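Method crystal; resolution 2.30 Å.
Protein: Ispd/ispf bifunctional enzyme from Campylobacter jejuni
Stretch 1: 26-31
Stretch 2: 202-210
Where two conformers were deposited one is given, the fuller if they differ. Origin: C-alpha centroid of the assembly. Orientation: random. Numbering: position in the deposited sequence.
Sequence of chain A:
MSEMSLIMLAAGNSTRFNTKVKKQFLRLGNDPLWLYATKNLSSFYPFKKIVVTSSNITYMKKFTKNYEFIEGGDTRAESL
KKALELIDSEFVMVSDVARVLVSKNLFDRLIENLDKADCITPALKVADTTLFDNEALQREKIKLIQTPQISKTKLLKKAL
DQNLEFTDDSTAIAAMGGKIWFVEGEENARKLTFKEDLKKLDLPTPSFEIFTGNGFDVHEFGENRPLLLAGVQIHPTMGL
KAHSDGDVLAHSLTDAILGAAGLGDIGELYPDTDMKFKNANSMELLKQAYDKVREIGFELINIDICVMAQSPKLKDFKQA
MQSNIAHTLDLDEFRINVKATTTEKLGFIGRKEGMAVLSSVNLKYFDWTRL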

ATOM      1  N   LEU A  26      -3.960  24.263  12.021  1.00 35.26           N
ATOM      2  CA  LEU A  26      -3.707  23.304  10.939  1.00 35.99           C
ATOM      3  C   LEU A  26      -4.709  22.177  11.039  1.00 35.39           C
ATOM      4  O   LEU A  26      -4.998  21.710  12.154  1.00 36.66           O
ATOM      5  CB  LEU A  26      -2.312  22.699  11.041  1.00 34.64           C
ATOM      6  CG  LEU A  26      -1.103  23.616  10.876  1.00 39.46           C
ATOM      7  CD1 LEU A  26       0.156  22.835  11.236  1.00 41.71           C
ATOM      8  CD2 LEU A  26      -1.027  24.188   9.457  1.00 37.96           C
ATOM      9  N   ARG A  27      -5.232  21.724   9.906  1.00 33.50           N
ATOM     10  CA  ARG A  27      -6.222  20.660   9.940  0.67 35.86           C
ATOM     11  C   ARG A  27      -5.587  19.282   9.881  1.00 35.47           C
ATOM     12  O   ARG A  27      -4.776  18.997   9.011  1.00 38.12           O
ATOM     13  CB  ARG A  27      -7.291  20.837   8.841  0.67 36.15           C
ATOM     14  CG  ARG A  27      -8.647  21.318   9.380  0.67 35.39           C
ATOM     15  CD  ARG A  27      -8.556  22.591  10.246  0.67 32.77           C
ATOM     16  NE  ARG A  27      -9.854  23.179  10.560  0.67 30.23           N
ATOM     17  CZ  ARG A  27     -10.036  24.452  10.906  0.67 32.87           C
ATOM     18  NH1 ARG A  27      -9.004  25.272  11.002  0.67 35.32           N
ATOM     19  NH2 ARG A  27     -11.257  24.905  11.169  0.67 35.49           N
ATOM     20  N   LEU A  28      -5.967  18.445  10.833  1.00 36.88           N
ATOM     21  CA  LEU A  28      -5.544  17.049  10.897  1.00 39.35           C
ATOM     22  C   LEU A  28      -6.835  16.264  10.786  1.00 39.92           C
ATOM     23  O   LEU A  28      -7.645  16.258  11.717  1.00 41.17           O
ATOM     24  CB  LEU A  28      -4.844  16.737  12.234  1.00 39.20           C
ATOM     25  CG  LEU A  28      -3.694  17.642  12.710  1.00 41.47           C
ATOM     26  CD1 LEU A  28      -2.972  17.021  13.910  1.00 40.74           C
ATOM     27  CD2 LEU A  28      -2.700  17.983  11.604  1.00 39.21           C
ATOM     28  N   GLY A  29      -7.057  15.635   9.634  1.00 41.68           N
ATOM     29  CA  GLY A  29      -8.379  15.107   9.333  1.00 41.31           C
ATOM     30  C   GLY A  29      -9.352  16.271   9.313  1.00 42.28           C
ATOM     31  O   GLY A  29      -9.068  17.287   8.676  1.00 40.70           O
ATOM     32  N   ASN A  30     -10.479  16.131  10.020  1.00 44.06           N
ATOM     33  CA  ASN A  30     -11.489  17.190  10.116  1.00 45.22           C
ATOM     34  C   ASN A  30     -11.196  18.198  11.219  1.00 44.04           C
ATOM     35  O   ASN A  30     -11.847  19.238  11.272  1.00 44.93           O
ATOM     36  CB  ASN A  30     -12.896  16.613  10.371  1.00 48.57           C
ATOM     37  CG  ASN A  30     -13.702  16.355   9.071  1.00 53.03           C
ATOM     38  OD1 ASN A  30     -13.414  16.908   7.998  1.00 51.23           O
ATOM     39  ND2 ASN A  30     -14.721  15.504   9.185  1.00 53.88           N
ATOM     40  N   ASP A  31     -10.218  17.904  12.078  1.00 38.90           N
ATOM     41  CA  ASP A  31     -10.055  18.658  13.312  1.00 37.30           C
ATOM     42  C   ASP A  31      -8.893  19.623  13.252  1.00 35.52           C
ATOM     43  O   ASP A  31      -7.827  19.269  12.762  1.00 35.27           O
ATOM     44  CB  ASP A  31      -9.822  17.705  14.500  1.00 36.92           C
ATOM     45  CG  ASP A  31     -11.088  17.020  14.962  1.00 38.71           C
ATOM     46  OD1 ASP A  31     -12.194  17.544  14.712  1.00 42.71           O
ATOM     47  OD2 ASP A  31     -11.080  15.949  15.594  1.00 42.23           O
ATOM     48  N   ASP A 202       4.129  11.910  11.669  1.00 55.72           N
ATOM     49  CA  ASP A 202       3.207  11.197  10.787  1.00 55.81           C
ATOM     50  C   ASP A 202       1.777  11.718  11.016  1.00 52.53           C
ATOM     51  O   ASP A 202       0.879  10.974  11.416  1.00 52.70           O
ATOM     52  CB  ASP A 202       3.331   9.675  11.007  1.00 56.70           C
ATOM     53  CG  ASP A 202       2.538   8.853   9.990  1.00 63.74           C
ATOM     54  OD1 ASP A 202       2.462   9.248   8.797  1.00 65.92           O
ATOM     55  OD2 ASP A 202       1.957   7.786  10.305  1.00 70.59           O
ATOM     56  N   LEU A 203       1.589  13.012  10.777  1.00 48.80           N
ATOM     57  CA  LEU A 203       0.317  13.673  11.050  1.00 47.88           C
ATOM     58  C   LEU A 203      -0.756  13.341   9.993  1.00 45.71           C
ATOM     59  O   LEU A 203      -0.434  13.164   8.815  1.00 45.02           O
ATOM     60  CB  LEU A 203       0.532  15.187  11.163  1.00 49.10           C
ATOM     61  CG  LEU A 203       1.360  15.709  12.347  1.00 50.61           C
ATOM     62  CD1 LEU A 203       1.600  17.205  12.234  1.00 55.11           C
ATOM     63  CD2 LEU A 203       0.696  15.397  13.673  1.00 53.65           C
ATOM     64  N   PRO A 204      -2.017  13.223  10.403  1.00 43.89           N
ATOM     65  CA  PRO A 204      -3.107  12.999   9.436  1.00 42.79           C
ATOM     66  C   PRO A 204      -3.282  14.243   8.562  1.00 40.93           C
ATOM     67  O   PRO A 204      -3.335  15.343   9.096  1.00 40.73           O
ATOM     68  CB  PRO A 204      -4.343  12.784  10.324  1.00 42.45           C
ATOM     69  CG  PRO A 204      -3.809  12.521  11.695  1.00 43.61           C
ATOM     70  CD  PRO A 204      -2.510  13.284  11.791  1.00 43.51           C
ATOM     71  N   THR A 205      -3.335  14.066   7.246  1.00 39.88           N
ATOM     72  CA  THR A 205      -3.453  15.184   6.301  1.00 39.90           C
ATOM     73  C   THR A 205      -4.867  15.798   6.352  1.00 38.40           C
ATOM     74  O   THR A 205      -5.809  15.130   6.786  1.00 36.26           O
ATOM     75  CB  THR A 205      -3.117  14.708   4.885  1.00 39.99           C
ATOM     76  OG1 THR A 205      -3.948  13.586   4.560  1.00 41.62           O
ATOM     77  CG2 THR A 205      -1.699  14.130   4.849  1.00 41.61           C
ATOM     78  N   PRO A 206      -5.022  17.053   5.917  1.00 37.57           N
ATOM     79  CA  PRO A 206      -6.308  17.759   6.089  1.00 37.52           C
ATOM     80  C   PRO A 206      -7.414  17.089   5.288  1.00 36.30           C
ATOM     81  O   PRO A 206      -7.144  16.570   4.209  1.00 36.15           O
ATOM     82  CB  PRO A 206      -6.041  19.161   5.513  1.00 36.29           C
ATOM     83  CG  PRO A 206      -4.545  19.281   5.400  1.00 37.65           C
ATOM     84  CD  PRO A 206      -4.033  17.875   5.193  1.00 36.53           C
ATOM     85  N   SER A 207      -8.637  17.110   5.804  1.00 35.59           N
ATOM     86  CA  SER A 207      -9.773  16.608   5.038  1.00 35.18           C
ATOM     87  C   SER A 207     -10.060  17.465   3.794  1.00 33.22           C
ATOM     88  O   SER A 207      -9.537  18.595   3.630  1.00 31.73           O
ATOM     89  CB  SER A 207     -11.003  16.467   5.929  1.00 35.07           C
ATOM     90  OG  SER A 207     -11.702  17.692   6.062  1.00 36.90           O
ATOM     91  N   PHE A 208     -10.884  16.925   2.912  1.00 32.41           N
ATOM     92  CA  PHE A 208     -11.135  17.572   1.628  1.00 33.89           C
ATOM     93  C   PHE A 208     -12.338  18.491   1.649  1.00 32.20           C
ATOM     94  O   PHE A 208     -12.756  18.952   0.598  1.00 32.60           O
ATOM     95  CB  PHE A 208     -11.259  16.537   0.493  1.00 35.40           C
ATOM     96  CG  PHE A 208      -9.973  15.774   0.218  1.00 45.20           C
ATOM     97  CD1 PHE A 208      -9.969  14.379   0.169  1.00 56.30           C
ATOM     98  CD2 PHE A 208      -8.761  16.447   0.035  1.00 48.30           C
ATOM     99  CE1 PHE A 208      -8.773  13.667  -0.071  1.00 60.04           C
ATOM    100  CE2 PHE A 208      -7.569  15.745  -0.200  1.00 53.24           C
ATOM    101  CZ  PHE A 208      -7.580  14.356  -0.255  1.00 55.90           C
ATOM    102  N   GLU A 209     -12.881  18.779   2.833  1.00 30.29           N
ATOM    103  CA  GLU A 209     -14.056  19.658   2.920  1.00 30.57           C
ATOM    104  C   GLU A 209     -13.793  21.014   2.307  1.00 29.25           C
ATOM    105  O   GLU A 209     -12.690  21.586   2.429  1.00 30.34           O
ATOM    106  CB  GLU A 209     -14.594  19.806   4.358  1.00 30.70           C
ATOM    107  CG  GLU A 209     -15.190  18.524   4.914  1.00 34.73           C
ATOM    108  CD  GLU A 209     -16.028  18.711   6.181  1.00 42.12           C
ATOM    109  OE1 GLU A 209     -16.933  17.875   6.431  1.00 43.60           O
ATOM    110  OE2 GLU A 209     -15.783  19.662   6.941  1.00 37.41           O
ATOM    111  N   ILE A 210     -14.807  21.516   1.623  1.00 26.78           N
ATOM    112  CA  ILE A 210     -14.718  22.814   0.980  1.00 27.23           C
ATOM    113  C   ILE A 210     -15.879  23.699   1.453  1.00 27.43           C
ATOM    114  O   ILE A 210     -17.029  23.257   1.471  1.00 25.74           O
ATOM    115  CB  ILE A 210     -14.662  22.661  -0.572  1.00 26.59           C
ATOM    116  CG1 ILE A 210     -13.364  21.944  -0.971  1.00 26.64           C
ATOM    117  CG2 ILE A 210     -14.767  24.017  -1.270  1.00 21.20           C
ATOM    118  CD1 ILE A 210     -13.243  21.618  -2.468  1.00 25.77           C
TER

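Stretch 1 enters from L26, whose side chain makes no contact with the other segment. Contact begins at R27, and there it rests on the backbone and the first side-chain carbon. R27 O lies 3.5 Å from P206 CA, and R27 CB is 3.9 Å from P206 CB, a van der Waals packing distance. Although the CA-to-CB bond of R27 points sideways, the end of its side chain leads away, so the guanidinium group takes no part here.

L28 contributes through both main chain and side chain. L28 CA is 3.3 Å from P204 O, with an angle of 151° at the hydrogen, which fits a CA-H...O contact. Its side chain, with chi1 in the m well and chi2 in t, brings L28 CD1 to 4.0 Å from L203 CD2, while L28 CB sits 4.2 Å from P204 CD. These separations are typical of apolar packing, and both leucines are buried.

G29 pairs with stretch 2 through its backbone. G29 N donates to T205 O at 3.2 Å with an N-H...O angle of 145°, and G29 O accepts from S207 N at 2.9 Å with an angle of 153°. Together they engage both polar backbone atoms of G29 and flank P206, whose proline nitrogen has no hydrogen to donate. The result is a single beta bridge between G29 and P206, with G29 CA and P206 CA 4.7 Å apart.

The conformation at G29 belongs to a type II' turn running from L28 to D31. Its phi/psi of 61/-131 includes a positive phi, which by itself favours glycine. The turn is closed by two backbone hydrogen bonds, L28 N to D31 O at 2.8 Å and D31 N to L28 O at 3.1 Å, leaving G29 N and G29 O free to pair across the contact.

N30 extends the pairing to side chains. Its CA-to-CB bond points sideways, but the end of the side chain comes nearer, and N30 OD1 accepts a hydrogen bond from S207 OG at 2.7 Å. S207, whose CA-to-CB bond points toward stretch 1 with chi1 at 84°, thus binds successive residues, G29 through its backbone nitrogen and N30 through its hydroxyl. N30 OD1 also lies 3.7 Å from E209 CD, but the carboxylate oxygens of E209 are hydrogen-bonded elsewhere in the structure. At D31 the contact ends: its CA-to-CB bond points away, and its side chain makes no contact with stretch 2.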